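Local coordinates for protein Aureochrome1 (Vaucheria frigida, PDB 3UE6) that senses blue light through a flavin mononucleotide held in its LOV domain, a PAS-fold module, and probably relays the signal to a linked effector, at residues A[40-44]-A[142-146]; A[46-50]-A[62-67]. One frame throughout, in Å; residues are numbered along the deposited sequence.

A loop closed by a local hairpin can lie inside one closed by a distant strand, as these two contacts do. From the N terminus, helix 36-43 comes first and runs almost directly into strand 48-52. Contact 2 closes the short loop, pairing 46-50 with 62-67 across the hairpin of strands 48-52 and 60-63 and on into helix 65-71. Contact 1 closes a far longer loop around it, bringing strand 139-145 back against the helix at 40-44. The two meet in the antiparallel sheet, where strands 139-145 and 48-52 are neighbours: the pair V49 N and G144 O, 2.9 Å apart, is a probable hydrogen bond. Both contacts also touch the second subunit.

Contact 1: residues A[40-44]-A[142-146]; sequences ALQMA and YVGVQ. With FMN (flavin mononucleotide), chain G.
Residues 40-43 form the last turn of helix 36-43, closed by A44 N donating to A40 O at 3.0 Å; A44 then leaves helical geometry (phi/psi -79/121). Opposite it, 142-145 is extended strand, and Q146 is the first residue beyond it. The closest CA pair is A44 with V145, 5.6 Å apart, so the helix end lies over the strand end. V143 (chi1 p) and V145 (chi1 t) point toward the helix. V145 is the centre of the contact: its CG1 lies 3.2 Å from A44 CB and 4.1 Å from M43 SD, while its CG2 lies 3.6 Å from A40 O. L41, in an m,t rotamer, starts out sideways but brings CD2 to 3.4 Å from V143 CG2, and A40 CB lies 4.3 Å from V143 CG1. On the other face of the strand sits the flavin. Y142 CB is 3.7 Å from FMN C7M and G144 N 3.5 Å from the same methyl; a CB on G144 would clash with FMN C6. Q146 NE2 makes a weak hydrogen bond of 3.3 Å to FMN O4, consistent with the flavin-contacting glutamine found in LOV domains. The strand thus separates two environments: apolar side chains and the A40 carbonyl oxygen meet it without directional bonds, while Q146 adds a weak polar link to a chromophore that N82, R84, Q87, R100 and N115 also hydrogen-bond.

Contact 2: residues A[46-50]-A[62-67]; sequences QNFVI and YASRGF
Strand 48-50 runs antiparallel to 62-63, with V49 and A63 as a non-hydrogen-bonded pair (CA-CA 4.4 Å) and I50 and Y62 as a hydrogen-bonded one (5.1 Å). I50 N donates to Y62 O at 2.9 Å; the return bond, Y62 N to I50 O, is weak at 3.4 Å. Just past the bridge pairs, S64 N donates to F48 O at 3.1 Å. Before the strand, Q46 turns with left-handed phi/psi (65/15), which brings its carbonyl to S64. S64, chi1 p, works both ways: OG donates to Q46 O at 2.5 Å and accepts from F48 N at 2.8 Å. This is a PAS-type hairpin leading straight into a helix, S64 being the N-cap residue of 65-71. A water accepts from R65 N (3.0 Å), donates to Q46 OE1 (3.2 Å) and hydrogen-bonds Y62 OH (3.2 Å). The other end of the Q46 amide, NE2, is satisfied by L132 O and N141 OD1 of the second subunit. Apolar groups fill the gaps. S64 CB lies over the F48 ring, 3.8 Å from its centroid, and F48 CE1 meets the edge of the Y62 ring, 3.8 Å from Y62 CE2. V49 CG1 sits 3.6 Å from the centroid of the F67 ring, over its face, on the side of the sheet where V49 also touches the flavin.

Contact 1: residues A[40-44]-A[142-146]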
ATOM      1  N   ALA A  40       5.827  -4.893  -0.505  1.00 78.38           N
ATOM      2  CA  ALA A  40       6.554  -3.643  -0.325  1.00 76.50           C
ATOM      3  C   ALA A  40       6.302  -3.052   1.056  1.00 88.43           C
ATOM      4  O   ALA A  40       7.225  -2.601   1.730  1.00 91.79           O
ATOM      5  CB  ALA A  40       6.165  -2.645  -1.400  1.00 62.37           C
ATOM      6  N   LEU A  41       5.040  -3.052   1.466  1.00 91.24           N
ATOM      7  CA  LEU A  41       4.640  -2.400   2.706  1.00 89.70           C
ATOM      8  C   LEU A  41       5.095  -3.169   3.943  1.00 98.95           C
ATOM      9  O   LEU A  41       5.138  -2.617   5.042  1.00105.44           O
ATOM     10  CB  LEU A  41       3.121  -2.199   2.735  1.00 89.77           C
ATOM     11  CG  LEU A  41       2.530  -1.273   1.667  1.00 86.14           C
ATOM     12  CD1 LEU A  41       1.012  -1.292   1.723  1.00 88.97           C
ATOM     13  CD2 LEU A  41       3.056   0.144   1.818  1.00 80.45           C
ATOM     14  N   GLN A  42       5.437  -4.438   3.760  1.00 99.07           N
ATOM     15  CA  GLN A  42       5.872  -5.275   4.872  1.00 98.69           C
ATOM     16  C   GLN A  42       7.388  -5.279   5.040  1.00103.82           C
ATOM     17  O   GLN A  42       7.893  -5.570   6.122  1.00109.86           O
ATOM     18  CB  GLN A  42       5.342  -6.698   4.711  1.00 97.19           C
ATOM     19  CG  GLN A  42       3.843  -6.813   4.902  1.00100.47           C
ATOM     20  CD  GLN A  42       3.345  -8.232   4.727  1.00107.98           C
ATOM     21  OE1 GLN A  42       3.710  -8.917   3.771  1.00113.47           O
ATOM     22  NE2 GLN A  42       2.510  -8.685   5.656  1.00108.18           N
ATOM     23  N   MET A  43       8.108  -4.974   3.965  1.00103.55           N
ATOM     24  CA  MET A  43       9.543  -4.744   4.064  1.00 96.62           C
ATOM     25  C   MET A  43       9.749  -3.319   4.557  1.00 99.31           C
ATOM     26  O   MET A  43      10.801  -2.976   5.102  1.00 94.24           O
ATOM     27  CB  MET A  43      10.239  -4.962   2.716  1.00 82.01           C
ATOM     28  CG  MET A  43       9.741  -4.056   1.602  1.00 77.78           C
ATOM     29  SD  MET A  43      10.979  -2.894   0.996  1.00129.25           S
ATOM     30  CE  MET A  43      12.033  -3.985   0.053  1.00132.43           C
ATOM     31  N   ALA A  44       8.730  -2.492   4.350  1.00104.09           N
ATOM     32  CA  ALA A  44       8.696  -1.155   4.914  1.00100.72           C
ATOM     33  C   ALA A  44       8.297  -1.281   6.369  1.00105.34           C
ATOM     34  O   ALA A  44       7.233  -1.809   6.688  1.00117.00           O
ATOM     35  CB  ALA A  44       7.695  -0.295   4.166  1.00 95.07           C
ATOM     36  N   TYR A 142       1.517   4.952  -6.629  1.00 69.94           N
ATOM     37  CA  TYR A 142       2.869   4.526  -6.312  1.00 65.58           C
ATOM     38  C   TYR A 142       2.989   4.311  -4.814  1.00 59.98           C
ATOM     39  O   TYR A 142       2.369   5.028  -4.029  1.00 61.98           O
ATOM     40  CB  TYR A 142       3.888   5.574  -6.765  1.00 60.20           C
ATOM     41  CG  TYR A 142       4.233   5.548  -8.241  1.00 60.07           C
ATOM     42  CD1 TYR A 142       5.247   4.728  -8.721  1.00 63.79           C
ATOM     43  CD2 TYR A 142       3.563   6.358  -9.146  1.00 55.34           C
ATOM     44  CE1 TYR A 142       5.577   4.705 -10.065  1.00 62.36           C
ATOM     45  CE2 TYR A 142       3.884   6.345 -10.494  1.00 60.72           C
ATOM     46  CZ  TYR A 142       4.891   5.514 -10.950  1.00 67.94           C
ATOM     47  OH  TYR A 142       5.219   5.489 -12.290  1.00 71.88           O
ATOM     48  N   VAL A 143       3.774   3.318  -4.419  1.00 58.23           N
ATOM     49  CA  VAL A 143       4.118   3.146  -3.016  1.00 66.92           C
ATOM     50  C   VAL A 143       5.620   3.362  -2.840  1.00 67.58           C
ATOM     51  O   VAL A 143       6.430   2.726  -3.512  1.00 63.14           O
ATOM     52  CB  VAL A 143       3.680   1.762  -2.475  1.00 67.65           C
ATOM     53  CG1 VAL A 143       4.186   0.636  -3.371  1.00 71.31           C
ATOM     54  CG2 VAL A 143       4.147   1.572  -1.036  1.00 63.17           C
ATOM     55  N   GLY A 144       5.986   4.293  -1.965  1.00 72.41           N
ATOM     56  CA  GLY A 144       7.384   4.568  -1.687  1.00 69.14           C
ATOM     57  C   GLY A 144       7.771   4.038  -0.321  1.00 68.80           C
ATOM     58  O   GLY A 144       7.020   4.182   0.641  1.00 73.25           O
ATOM     59  N   VAL A 145       8.942   3.418  -0.232  1.00 66.34           N
ATOM     60  CA  VAL A 145       9.427   2.891   1.039  1.00 71.54           C
ATOM     61  C   VAL A 145      10.793   3.475   1.382  1.00 69.70           C
ATOM     62  O   VAL A 145      11.758   3.308   0.635  1.00 72.42           O
ATOM     63  CB  VAL A 145       9.524   1.356   1.020  1.00 71.24           C
ATOM     64  CG1 VAL A 145      10.092   0.851   2.336  1.00 68.98           C
ATOM     65  CG2 VAL A 145       8.161   0.743   0.750  1.00 56.23           C
ATOM     66  N   GLN A 146      10.871   4.158   2.518  1.00 70.47           N
ATOM     67  CA  GLN A 146      12.114   4.785   2.952  1.00 69.58           C
ATOM     68  C   GLN A 146      12.751   4.005   4.096  1.00 65.80           C
ATOM     69  O   GLN A 146      12.063   3.330   4.860  1.00 66.97           O
ATOM     70  CB  GLN A 146      11.866   6.234   3.381  1.00 67.80           C
ATOM     71  CG  GLN A 146      11.314   7.127   2.286  1.00 69.51           C
ATOM     72  CD  GLN A 146       9.857   6.843   1.974  1.00 65.52           C
ATOM     73  OE1 GLN A 146       9.132   6.276   2.794  1.00 71.84           O
ATOM     74  NE2 GLN A 146       9.421   7.239   0.784  1.00 56.90           N
TER
HETATM   75  N1  FMN G 500      12.728  11.001  -3.725  1.00 74.23           N
HETATM   76  C2  FMN G 500      13.578  11.152  -2.650  1.00 66.25           C
HETATM   77  O2  FMN G 500      14.607  11.822  -2.766  1.00 62.07           O
HETATM   78  N3  FMN G 500      13.276  10.551  -1.446  1.00 64.57           N
HETATM   79  C4  FMN G 500      12.129   9.802  -1.309  1.00 64.68           C
HETATM   80  O4  FMN G 500      11.859   9.270  -0.238  1.00 61.75           O
HETATM   81  C4A FMN G 500      11.270   9.652  -2.390  1.00 75.93           C
HETATM   82  N5  FMN G 500      10.110   8.904  -2.275  1.00 82.66           N
HETATM   83  C5A FMN G 500       9.266   8.758  -3.356  1.00 82.23           C
HETATM   84  C6  FMN G 500       8.108   8.006  -3.228  1.00 86.00           C
HETATM   85  C7  FMN G 500       7.248   7.848  -4.309  1.00 81.26           C
HETATM   86  C7M FMN G 500       5.993   7.031  -4.162  1.00 75.05           C
HETATM   87  C8  FMN G 500       7.554   8.451  -5.523  1.00 80.38           C
HETATM   88  C8M FMN G 500       6.624   8.279  -6.686  1.00 82.15           C
HETATM   89  C9  FMN G 500       8.716   9.205  -5.651  1.00 82.27           C
HETATM   90  C9A FMN G 500       9.577   9.361  -4.567  1.00 79.75           C
HETATM   91  N10 FMN G 500      10.732  10.120  -4.674  1.00 66.57           N
HETATM   92  C10 FMN G 500      11.578  10.255  -3.600  1.00 69.83           C
HETATM   93  C1' FMN G 500      11.126  10.774  -5.964  1.00 67.72           C
HETATM   94  C2' FMN G 500      10.542  12.159  -6.180  1.00 69.10           C
HETATM   95  O2' FMN G 500       9.190  12.182  -5.794  1.00 73.45           O
HETATM   96  C3' FMN G 500      10.678  12.514  -7.658  1.00 74.42           C
HETATM   97  O3' FMN G 500       9.979  11.585  -8.458  1.00 71.98           O
HETATM   98  C4' FMN G 500      12.152  12.529  -8.048  1.00 78.42           C
HETATM   99  O4' FMN G 500      12.807  13.535  -7.312  1.00 80.41           O
HETATM  100  C5' FMN G 500      12.377  12.787  -9.535  1.00 76.59           C
HETATM  101  O5' FMN G 500      11.455  13.746 -10.008  1.00 79.39           O
HETATM  102  P   FMN G 500      11.884  15.274 -10.285  1.00 73.98           P
HETATM  103  O1P FMN G 500      12.288  15.887  -8.964  1.00 84.42           O
HETATM  104  O2P FMN G 500      10.718  16.043 -10.851  1.00 76.11           O
HETATM  105  O3P FMN G 500      13.041  15.348 -11.252  1.00 66.85           O

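Contact 2: residues A[46-50]-A[62-67]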
ATOM      1  N   GLN A  46       6.923   0.452   8.654  1.00 94.21           N
ATOM      2  CA  GLN A  46       6.081   1.613   8.903  1.00 84.28           C
ATOM      3  C   GLN A  46       6.644   2.913   8.335  1.00 71.64           C
ATOM      4  O   GLN A  46       6.182   3.993   8.690  1.00 73.14           O
ATOM      5  CB  GLN A  46       5.741   1.752  10.389  1.00 96.73           C
ATOM      6  CG  GLN A  46       4.474   1.007  10.787  1.00107.59           C
ATOM      7  CD  GLN A  46       3.257   1.484  10.009  1.00107.46           C
ATOM      8  OE1 GLN A  46       3.101   2.678   9.746  1.00108.70           O
ATOM      9  NE2 GLN A  46       2.391   0.550   9.634  1.00105.51           N
ATOM     10  N   ASN A  47       7.634   2.819   7.450  1.00 67.97           N
ATOM     11  CA  ASN A  47       8.087   4.000   6.718  1.00 67.56           C
ATOM     12  C   ASN A  47       7.693   3.926   5.249  1.00 66.15           C
ATOM     13  O   ASN A  47       8.435   3.389   4.425  1.00 66.99           O
ATOM     14  CB  ASN A  47       9.600   4.194   6.827  1.00 71.41           C
ATOM     15  CG  ASN A  47      10.072   4.324   8.257  1.00 80.87           C
ATOM     16  OD1 ASN A  47       9.345   4.809   9.125  1.00 82.54           O
ATOM     17  ND2 ASN A  47      11.297   3.885   8.511  1.00 86.55           N
ATOM     18  N   PHE A  48       6.527   4.463   4.915  1.00 63.63           N
ATOM     19  CA  PHE A  48       6.093   4.454   3.527  1.00 62.23           C
ATOM     20  C   PHE A  48       5.159   5.605   3.194  1.00 63.47           C
ATOM     21  O   PHE A  48       4.639   6.284   4.080  1.00 63.47           O
ATOM     22  CB  PHE A  48       5.428   3.118   3.180  1.00 64.28           C
ATOM     23  CG  PHE A  48       4.151   2.859   3.932  1.00 64.49           C
ATOM     24  CD1 PHE A  48       2.933   3.293   3.426  1.00 62.87           C
ATOM     25  CD2 PHE A  48       4.165   2.178   5.140  1.00 64.72           C
ATOM     26  CE1 PHE A  48       1.751   3.053   4.115  1.00 65.70           C
ATOM     27  CE2 PHE A  48       2.988   1.934   5.832  1.00 69.58           C
ATOM     28  CZ  PHE A  48       1.779   2.372   5.319  1.00 72.15           C
ATOM     29  N   VAL A  49       4.961   5.815   1.898  1.00 60.63           N
ATOM     30  CA  VAL A  49       3.975   6.771   1.415  1.00 67.08           C
ATOM     31  C   VAL A  49       3.185   6.180   0.247  1.00 76.81           C
ATOM     32  O   VAL A  49       3.597   5.188  -0.359  1.00 71.66           O
ATOM     33  CB  VAL A  49       4.628   8.100   0.976  1.00 64.17           C
ATOM     34  CG1 VAL A  49       5.375   8.744   2.142  1.00 64.25           C
ATOM     35  CG2 VAL A  49       5.569   7.861  -0.189  1.00 56.40           C
ATOM     36  N   ILE A  50       2.042   6.788  -0.048  1.00 78.03           N
ATOM     37  CA  ILE A  50       1.272   6.449  -1.237  1.00 65.74           C
ATOM     38  C   ILE A  50       1.048   7.722  -2.040  1.00 70.56           C
ATOM     39  O   ILE A  50       0.596   8.730  -1.500  1.00 70.88           O
ATOM     40  CB  ILE A  50      -0.112   5.880  -0.888  1.00 65.82           C
ATOM     41  CG1 ILE A  50      -0.009   4.760   0.148  1.00 62.66           C
ATOM     42  CG2 ILE A  50      -0.802   5.376  -2.150  1.00 71.18           C
ATOM     43  CD1 ILE A  50       0.415   3.428  -0.428  1.00 60.61           C
ATOM     44  N   TYR A  62      -1.178   9.566   1.218  1.00 62.16           N
ATOM     45  CA  TYR A  62      -1.083   8.996   2.555  1.00 66.86           C
ATOM     46  C   TYR A  62       0.380   8.838   2.966  1.00 70.03           C
ATOM     47  O   TYR A  62       1.240   8.572   2.128  1.00 67.07           O
ATOM     48  CB  TYR A  62      -1.828   7.661   2.667  1.00 63.52           C
ATOM     49  CG  TYR A  62      -1.724   7.063   4.056  1.00 69.90           C
ATOM     50  CD1 TYR A  62      -2.674   7.342   5.030  1.00 64.32           C
ATOM     51  CD2 TYR A  62      -0.658   6.243   4.401  1.00 70.30           C
ATOM     52  CE1 TYR A  62      -2.571   6.814   6.305  1.00 67.01           C
ATOM     53  CE2 TYR A  62      -0.544   5.710   5.669  1.00 65.61           C
ATOM     54  CZ  TYR A  62      -1.503   5.995   6.618  1.00 67.42           C
ATOM     55  OH  TYR A  62      -1.389   5.462   7.882  1.00 70.53           O
ATOM     56  N   ALA A  63       0.654   9.006   4.257  1.00 74.60           N
ATOM     57  CA  ALA A  63       2.000   8.818   4.791  1.00 70.15           C
ATOM     58  C   ALA A  63       1.946   8.163   6.172  1.00 70.93           C
ATOM     59  O   ALA A  63       1.178   8.588   7.040  1.00 63.79           O
ATOM     60  CB  ALA A  63       2.739  10.147   4.855  1.00 65.49           C
ATOM     61  N   SER A  64       2.752   7.123   6.368  1.00 71.10           N
ATOM     62  CA  SER A  64       2.742   6.375   7.622  1.00 73.48           C
ATOM     63  C   SER A  64       3.366   7.194   8.743  1.00 77.17           C
ATOM     64  O   SER A  64       4.176   8.085   8.487  1.00 77.98           O
ATOM     65  CB  SER A  64       3.469   5.039   7.465  1.00 67.59           C
ATOM     66  OG  SER A  64       4.792   5.219   6.999  1.00 59.81           O
ATOM     67  N   ARG A  65       2.993   6.898   9.984  1.00 81.69           N
ATOM     68  CA  ARG A  65       3.529   7.644  11.117  1.00 85.32           C
ATOM     69  C   ARG A  65       5.041   7.478  11.180  1.00 82.02           C
ATOM     70  O   ARG A  65       5.754   8.365  11.647  1.00 93.96           O
ATOM     71  CB  ARG A  65       2.893   7.195  12.435  1.00 87.54           C
ATOM     72  CG  ARG A  65       3.349   5.829  12.905  1.00 89.90           C
ATOM     73  CD  ARG A  65       3.120   5.633  14.401  1.00 83.72           C
ATOM     74  NE  ARG A  65       1.725   5.350  14.731  1.00 78.11           N
ATOM     75  CZ  ARG A  65       1.344   4.597  15.758  1.00 82.96           C
ATOM     76  NH1 ARG A  65       2.251   4.044  16.549  1.00 86.06           N
ATOM     77  NH2 ARG A  65       0.057   4.392  15.993  1.00 81.27           N
ATOM     78  N   GLY A  66       5.528   6.337  10.706  1.00 70.57           N
ATOM     79  CA  GLY A  66       6.953   6.066  10.708  1.00 68.87           C
ATOM     80  C   GLY A  66       7.668   7.059   9.821  1.00 71.06           C
ATOM     81  O   GLY A  66       8.726   7.580  10.174  1.00 80.18           O
ATOM     82  N   PHE A  67       7.076   7.321   8.663  1.00 66.01           N
ATOM     83  CA  PHE A  67       7.613   8.287   7.723  1.00 60.29           C
ATOM     84  C   PHE A  67       7.622   9.705   8.299  1.00 65.14           C
ATOM     85  O   PHE A  67       8.576  10.452   8.114  1.00 68.45           O
ATOM     86  CB  PHE A  67       6.809   8.260   6.430  1.00 55.96           C
ATOM     87  CG  PHE A  67       7.242   9.295   5.436  1.00 63.51           C
ATOM     88  CD1 PHE A  67       8.181   8.989   4.467  1.00 65.18           C
ATOM     89  CD2 PHE A  67       6.711  10.576   5.469  1.00 62.12           C
ATOM     90  CE1 PHE A  67       8.584   9.941   3.549  1.00 62.10           C
ATOM     91  CE2 PHE A  67       7.111  11.527   4.559  1.00 65.43           C
ATOM     92  CZ  PHE A  67       8.048  11.213   3.596  1.00 63.44           C
TER
HETATM   93  O   HOH W   1       0.800   4.831  10.121  1.00 65.86           O